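Putative uncharacterized protein PH0242 (Pyrococcus horikoshii, PDB 3VU1) is the C-terminal globular domain of an archaeal oligosaccharyltransferase of the AglB family, which combines a central unit with beta-rich insert and peripheral domains. Local coordinates at residues Val239-Gly243 with Ser244-Tyr248; Pro332-Gln335 with Lys336-Phe339. All blocks are in the same frame, centred on the assembly; numbering follows the deposited sequence.

Contact 1: Val239-Gly243 with Ser244-Tyr248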
ATOM      1  N   VAL A 239       9.158  -2.152   8.275  1.00 33.26           N
ATOM      2  CA  VAL A 239      10.355  -1.515   8.812  1.00 31.90           C
ATOM      3  C   VAL A 239      10.346  -1.405  10.339  1.00 33.54           C
ATOM      4  O   VAL A 239      11.388  -1.121  10.927  1.00 37.22           O
ATOM      5  CB  VAL A 239      10.587  -0.116   8.223  1.00 30.82           C
ATOM      6  CG1 VAL A 239      11.044  -0.222   6.777  1.00 28.24           C
ATOM      7  CG2 VAL A 239       9.325   0.745   8.368  1.00 31.23           C
ATOM      8  N   TYR A 240       9.183  -1.589  10.968  1.00 32.75           N
ATOM      9  CA  TYR A 240       9.041  -1.509  12.426  1.00 33.62           C
ATOM     10  C   TYR A 240       7.733  -2.149  12.813  1.00 35.26           C
ATOM     11  O   TYR A 240       6.736  -1.999  12.096  1.00 36.65           O
ATOM     12  CB  TYR A 240       9.049  -0.060  12.913  1.00 35.42           C
ATOM     13  CG  TYR A 240       9.024   0.077  14.417  1.00 39.49           C
ATOM     14  CD1 TYR A 240       7.856   0.421  15.104  1.00 41.73           C
ATOM     15  CD2 TYR A 240      10.172  -0.131  15.157  1.00 40.64           C
ATOM     16  CE1 TYR A 240       7.850   0.545  16.489  1.00 44.42           C
ATOM     17  CE2 TYR A 240      10.186  -0.003  16.525  1.00 39.72           C
ATOM     18  CZ  TYR A 240       9.036   0.324  17.200  1.00 43.72           C
ATOM     19  OH  TYR A 240       9.110   0.417  18.581  1.00 42.01           O
ATOM     20  N   GLN A 241       7.749  -2.871  13.929  1.00 35.41           N
ATOM     21  CA  GLN A 241       6.545  -3.425  14.548  1.00 39.55           C
ATOM     22  C   GLN A 241       6.595  -3.407  16.061  1.00 41.53           C
ATOM     23  O   GLN A 241       7.664  -3.487  16.671  1.00 40.96           O
ATOM     24  CB  GLN A 241       6.198  -4.842  14.087  1.00 46.07           C
ATOM     25  CG  GLN A 241       7.354  -5.799  13.879  1.00 51.89           C
ATOM     26  CD  GLN A 241       7.040  -6.825  12.794  1.00 61.84           C
ATOM     27  OE1 GLN A 241       7.672  -6.837  11.716  1.00 58.56           O
ATOM     28  NE2 GLN A 241       6.030  -7.669  13.054  1.00 63.51           N
ATOM     29  N   TYR A 242       5.411  -3.296  16.651  1.00 40.28           N
ATOM     30  CA  TYR A 242       5.250  -3.206  18.069  1.00 37.24           C
ATOM     31  C   TYR A 242       3.785  -3.416  18.399  1.00 38.62           C
ATOM     32  O   TYR A 242       2.885  -2.806  17.789  1.00 39.71           O
ATOM     33  CB  TYR A 242       5.755  -1.867  18.604  1.00 40.89           C
ATOM     34  CG  TYR A 242       6.188  -2.037  20.026  1.00 48.88           C
ATOM     35  CD1 TYR A 242       7.543  -2.244  20.361  1.00 52.06           C
ATOM     36  CD2 TYR A 242       5.235  -2.089  21.049  1.00 47.48           C
ATOM     37  CE1 TYR A 242       7.921  -2.450  21.690  1.00 52.96           C
ATOM     38  CE2 TYR A 242       5.601  -2.284  22.367  1.00 49.32           C
ATOM     39  CZ  TYR A 242       6.930  -2.467  22.684  1.00 53.29           C
ATOM     40  OH  TYR A 242       7.226  -2.665  24.004  1.00 56.96           O
ATOM     41  N   GLY A 243       3.527  -4.287  19.363  1.00 34.75           N
ATOM     42  CA  GLY A 243       2.153  -4.526  19.749  1.00 32.79           C
ATOM     43  C   GLY A 243       1.357  -4.962  18.544  1.00 31.23           C
ATOM     44  O   GLY A 243       1.690  -5.969  17.908  1.00 30.56           O
ATOM     45  N   SER A 244       0.320  -4.189  18.223  1.00 29.82           N
ATOM     46  CA  SER A 244      -0.560  -4.478  17.098  1.00 27.61           C
ATOM     47  C   SER A 244      -0.343  -3.496  15.934  1.00 27.96           C
ATOM     48  O   SER A 244      -1.258  -3.276  15.145  1.00 28.10           O
ATOM     49  CB  SER A 244      -1.990  -4.342  17.549  1.00 28.94           C
ATOM     50  OG  SER A 244      -2.322  -5.298  18.515  1.00 31.68           O
ATOM     51  N   VAL A 245       0.839  -2.888  15.844  1.00 25.62           N
ATOM     52  CA  VAL A 245       1.108  -1.946  14.796  1.00 28.01           C
ATOM     53  C   VAL A 245       2.322  -2.401  13.974  1.00 32.82           C
ATOM     54  O   VAL A 245       3.404  -2.661  14.525  1.00 34.17           O
ATOM     55  CB  VAL A 245       1.396  -0.524  15.344  1.00 28.32           C
ATOM     56  CG1 VAL A 245       1.865   0.396  14.240  1.00 28.22           C
ATOM     57  CG2 VAL A 245       0.178   0.087  16.014  1.00 28.18           C
ATOM     58  N   ILE A 246       2.142  -2.481  12.651  1.00 32.29           N
ATOM     59  CA  ILE A 246       3.241  -2.688  11.728  1.00 30.05           C
ATOM     60  C   ILE A 246       3.358  -1.446  10.833  1.00 31.65           C
ATOM     61  O   ILE A 246       2.376  -1.028  10.202  1.00 31.58           O
ATOM     62  CB  ILE A 246       3.022  -3.957  10.861  1.00 29.91           C
ATOM     63  CG1 ILE A 246       2.569  -5.153  11.749  1.00 29.82           C
ATOM     64  CG2 ILE A 246       4.280  -4.234  10.053  1.00 28.55           C
ATOM     65  CD1 ILE A 246       2.141  -6.445  11.062  1.00 24.57           C
ATOM     66  N   VAL A 247       4.552  -0.857  10.783  1.00 31.07           N
ATOM     67  CA  VAL A 247       4.852   0.236   9.849  1.00 29.06           C
ATOM     68  C   VAL A 247       5.491  -0.312   8.584  1.00 28.69           C
ATOM     69  O   VAL A 247       6.585  -0.870   8.640  1.00 31.52           O
ATOM     70  CB  VAL A 247       5.842   1.237  10.493  1.00 28.34           C
ATOM     71  CG1 VAL A 247       6.193   2.390   9.552  1.00 25.86           C
ATOM     72  CG2 VAL A 247       5.267   1.754  11.791  1.00 27.33           C
ATOM     73  N   TYR A 248       4.824  -0.141   7.451  1.00 28.43           N
ATOM     74  CA  TYR A 248       5.357  -0.567   6.149  1.00 25.73           C
ATOM     75  C   TYR A 248       5.869   0.610   5.363  1.00 26.87           C
ATOM     76  O   TYR A 248       5.188   1.621   5.270  1.00 28.92           O
ATOM     77  CB  TYR A 248       4.275  -1.221   5.356  1.00 23.84           C
ATOM     78  CG  TYR A 248       3.907  -2.603   5.843  1.00 24.90           C
ATOM     79  CD1 TYR A 248       2.793  -2.794   6.652  1.00 23.90           C
ATOM     80  CD2 TYR A 248       4.682  -3.737   5.488  1.00 25.35           C
ATOM     81  CE1 TYR A 248       2.428  -4.060   7.073  1.00 24.88           C
ATOM     82  CE2 TYR A 248       4.352  -5.011   5.930  1.00 23.78           C
ATOM     83  CZ  TYR A 248       3.214  -5.168   6.702  1.00 26.19           C
ATOM     84  OH  TYR A 248       2.842  -6.413   7.136  1.00 27.36           O
TER
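The ring of Tyr240 has Val247 CG2 at its edge, near its plane, while Trp19 stacks on the ring from helix 13-23. With CG anti to the backbone N (chi1 -175°), the ring runs along its own strand toward Tyr242. The contact with Val247 is carried nearer the backbone, where Tyr240 CB lies 4.2 Å from Val247 CB. The Tyr248 ring belongs to the other side of the hairpin, and Ile246 CG2 lies over one of its faces, offset toward the rim. Val239 adds a second apolar touch, with its CG2 3.7 Å from Val247 CG1.

Val239 N donates to Val247 O (2.9 Å), and Val247 N donates to Tyr240 O (2.8 Å). Through these two bonds Val239 and Tyr240 both face Val247, a classic beta bulge. Gln241 and Ile246 form the next, non-hydrogen-bonded pair. Their CB and CG1 meet loosely, and CA-H...O contacts run from Gln241 CA to Val245 O and from Ile246 CA to Tyr240 O.

Tyr242 and Val245 close the hairpin. Tyr242 N donates to Val245 O at 3.0 Å, and Val245 N returns a bond to Tyr242 O at 2.8 Å. Gly243 and Ser244 fill the corners of a type II' turn, with Gly243 at positive phi (57°).

The hairpin is the edge of a four-stranded mixed sheet. Strand 236-242 is outermost, and strand 245-250 pairs on its other side with strand 86-90. Helix 13-23 packs on the face bearing Tyr240, Tyr242 and Val245. Tyr248 OH bonds to Leu216 O of helix 212-218.

Contact 2: Pro332-Gln335 with Lys336-Phe339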
ATOM      1  N   PRO A 332      31.051  -3.452  -7.542  1.00 44.06           N
ATOM      2  CA  PRO A 332      32.269  -3.292  -6.761  1.00 42.93           C
ATOM      3  C   PRO A 332      32.052  -3.852  -5.381  1.00 44.63           C
ATOM      4  O   PRO A 332      30.906  -4.089  -4.989  1.00 46.20           O
ATOM      5  CB  PRO A 332      32.408  -1.778  -6.643  1.00 44.74           C
ATOM      6  CG  PRO A 332      31.009  -1.269  -6.680  1.00 45.78           C
ATOM      7  CD  PRO A 332      30.269  -2.198  -7.609  1.00 45.54           C
ATOM      8  N   THR A 333      33.138  -4.038  -4.641  1.00 45.84           N
ATOM      9  CA  THR A 333      33.056  -4.511  -3.258  1.00 45.81           C
ATOM     10  C   THR A 333      32.403  -3.394  -2.430  1.00 41.46           C
ATOM     11  O   THR A 333      32.683  -2.221  -2.661  1.00 42.17           O
ATOM     12  CB  THR A 333      34.465  -4.844  -2.696  1.00 45.82           C
ATOM     13  OG1 THR A 333      35.237  -3.660  -2.768  1.00 55.40           O
ATOM     14  CG2 THR A 333      35.205  -5.893  -3.545  1.00 42.83           C
ATOM     15  N   ALA A 334      31.543  -3.761  -1.484  1.00 37.28           N
ATOM     16  CA  ALA A 334      30.743  -2.817  -0.702  1.00 37.60           C
ATOM     17  C   ALA A 334      29.909  -3.621   0.258  1.00 38.86           C
ATOM     18  O   ALA A 334      29.794  -4.833   0.098  1.00 37.79           O
ATOM     19  CB  ALA A 334      29.818  -2.020  -1.601  1.00 36.98           C
ATOM     20  N   GLN A 335      29.311  -2.967   1.251  1.00 41.36           N
ATOM     21  CA  GLN A 335      28.495  -3.697   2.217  1.00 42.43           C
ATOM     22  C   GLN A 335      27.172  -4.183   1.621  1.00 41.20           C
ATOM     23  O   GLN A 335      26.760  -5.300   1.892  1.00 40.79           O
ATOM     24  CB  GLN A 335      28.236  -2.867   3.477  1.00 49.02           C
ATOM     25  CG  GLN A 335      27.304  -3.589   4.452  1.00 53.15           C
ATOM     26  CD  GLN A 335      26.942  -2.786   5.684  1.00 59.05           C
ATOM     27  OE1 GLN A 335      26.257  -3.299   6.568  1.00 67.64           O
ATOM     28  NE2 GLN A 335      27.411  -1.537   5.771  1.00 64.29           N
ATOM     29  N   LYS A 336      26.511  -3.343   0.827  1.00 40.30           N
ATOM     30  CA  LYS A 336      25.235  -3.725   0.241  1.00 43.31           C
ATOM     31  C   LYS A 336      24.957  -3.017  -1.083  1.00 42.14           C
ATOM     32  O   LYS A 336      25.586  -2.003  -1.391  1.00 39.02           O
ATOM     33  CB  LYS A 336      24.088  -3.486   1.220  1.00 46.75           C
ATOM     34  CG  LYS A 336      23.897  -2.046   1.647  1.00 51.11           C
ATOM     35  CD  LYS A 336      22.626  -1.934   2.465  1.00 58.26           C
ATOM     36  CE  LYS A 336      22.495  -0.564   3.113  1.00 63.77           C
ATOM     37  NZ  LYS A 336      21.267  -0.553   3.957  1.00 68.04           N
ATOM     38  N   TYR A 337      24.027  -3.572  -1.868  1.00 41.51           N
ATOM     39  CA  TYR A 337      23.620  -2.954  -3.148  1.00 42.50           C
ATOM     40  C   TYR A 337      22.155  -2.506  -3.140  1.00 40.33           C
ATOM     41  O   TYR A 337      21.247  -3.241  -2.713  1.00 37.15           O
ATOM     42  CB  TYR A 337      23.927  -3.850  -4.365  1.00 40.28           C
ATOM     43  CG  TYR A 337      25.320  -4.437  -4.342  1.00 41.49           C
ATOM     44  CD1 TYR A 337      25.529  -5.749  -3.930  1.00 42.09           C
ATOM     45  CD2 TYR A 337      26.428  -3.679  -4.709  1.00 40.62           C
ATOM     46  CE1 TYR A 337      26.793  -6.305  -3.892  1.00 42.90           C
ATOM     47  CE2 TYR A 337      27.703  -4.222  -4.674  1.00 44.19           C
ATOM     48  CZ  TYR A 337      27.876  -5.540  -4.260  1.00 47.54           C
ATOM     49  OH  TYR A 337      29.131  -6.108  -4.208  1.00 49.94           O
ATOM     50  N   ARG A 338      21.942  -1.280  -3.596  1.00 38.03           N
ATOM     51  CA  ARG A 338      20.597  -0.750  -3.691  1.00 40.06           C
ATOM     52  C   ARG A 338      20.214  -0.549  -5.156  1.00 37.77           C
ATOM     53  O   ARG A 338      20.847   0.215  -5.887  1.00 36.22           O
ATOM     54  CB  ARG A 338      20.471   0.561  -2.891  1.00 40.78           C
ATOM     55  CG  ARG A 338      19.047   1.048  -2.690  1.00 37.97           C
ATOM     56  CD  ARG A 338      19.047   2.418  -2.056  1.00 38.63           C
ATOM     57  NE  ARG A 338      19.233   2.309  -0.625  1.00 42.46           N
ATOM     58  CZ  ARG A 338      19.689   3.281   0.152  1.00 42.71           C
ATOM     59  NH1 ARG A 338      20.026   4.457  -0.379  1.00 40.77           N
ATOM     60  NH2 ARG A 338      19.823   3.063   1.458  1.00 40.01           N
ATOM     61  N   PHE A 339      19.171  -1.251  -5.567  1.00 36.82           N
ATOM     62  CA  PHE A 339      18.593  -1.075  -6.884  1.00 37.88           C
ATOM     63  C   PHE A 339      17.638   0.132  -6.919  1.00 37.82           C
ATOM     64  O   PHE A 339      16.715   0.238  -6.110  1.00 39.70           O
ATOM     65  CB  PHE A 339      17.916  -2.379  -7.312  1.00 38.88           C
ATOM     66  CG  PHE A 339      18.891  -3.512  -7.522  1.00 40.34           C
ATOM     67  CD1 PHE A 339      19.580  -4.075  -6.442  1.00 39.53           C
ATOM     68  CD2 PHE A 339      19.149  -3.999  -8.796  1.00 41.72           C
ATOM     69  CE1 PHE A 339      20.485  -5.107  -6.625  1.00 38.47           C
ATOM     70  CE2 PHE A 339      20.064  -5.030  -8.985  1.00 41.73           C
ATOM     71  CZ  PHE A 339      20.727  -5.584  -7.900  1.00 38.96           C
TER
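Tyr337 reaches back along the chain to Pro332, and one hydrogen bond dominates the contact. Tyr337 OH donates to Pro332 O at 2.8 Å. The C=O...donor angle is 145°, and the hydroxyl stands 32° out of the carbonyl plane. Relative to the ring of Tyr337, Pro332 O lies in plane at the edge. Tyr337 CG sits beside its own backbone N (chi1 -47°), which turns the ring toward the residues that precede it.

The apolar contacts are looser and meet at the same ring carbon. Tyr337 CE2 is 4.4 Å from Pro332 CD and 4.3 Å from Ala334 CB. The Ala334 methyl approaches the ring obliquely, and its CB points toward strand 336-339.

Backbone pairing marks the passage from loop to strand. Gln335 and Lys336 both face Leu300 of strand 293-301, a classic beta bulge. On the other flank, Tyr337 pairs through its backbone with Val486 of strand 464-487.

Charge enters through an outside partner on that second strand: Glu485 forms a salt bridge with Arg338 NE and a long, weak ion pair with NZ of the extended Lys336 chain.

The chemistry is that of a buried tyrosine whose hydroxyl gives its proton to a loop carbonyl. Its ring packs against apolar groups, among them Pro332 and Ala334. That single side-chain bond, between residues five positions apart, ties the loop 332-335 to the start of strand 336-356.

Both contacts are local, each within one continuous piece of chain, and they share no element. Contact 1 lies nearer the centre of the molecule and is partly buried. Contact 2 is a surface contact at the start of a long strand, although its Tyr337 is buried. Their centres are 27 Å apart, and they do not touch. Contact 1 is held by a ladder of backbone hydrogen bonds across an edge hairpin, with Tyr240, Tyr242 and Val245 meeting helix 13-23. Contact 2 instead relies on one side-chain hydroxyl bound to a loop carbonyl. Each includes a classic bulge: across the hairpin itself in 239-248, against strand 293-301 in 332-339.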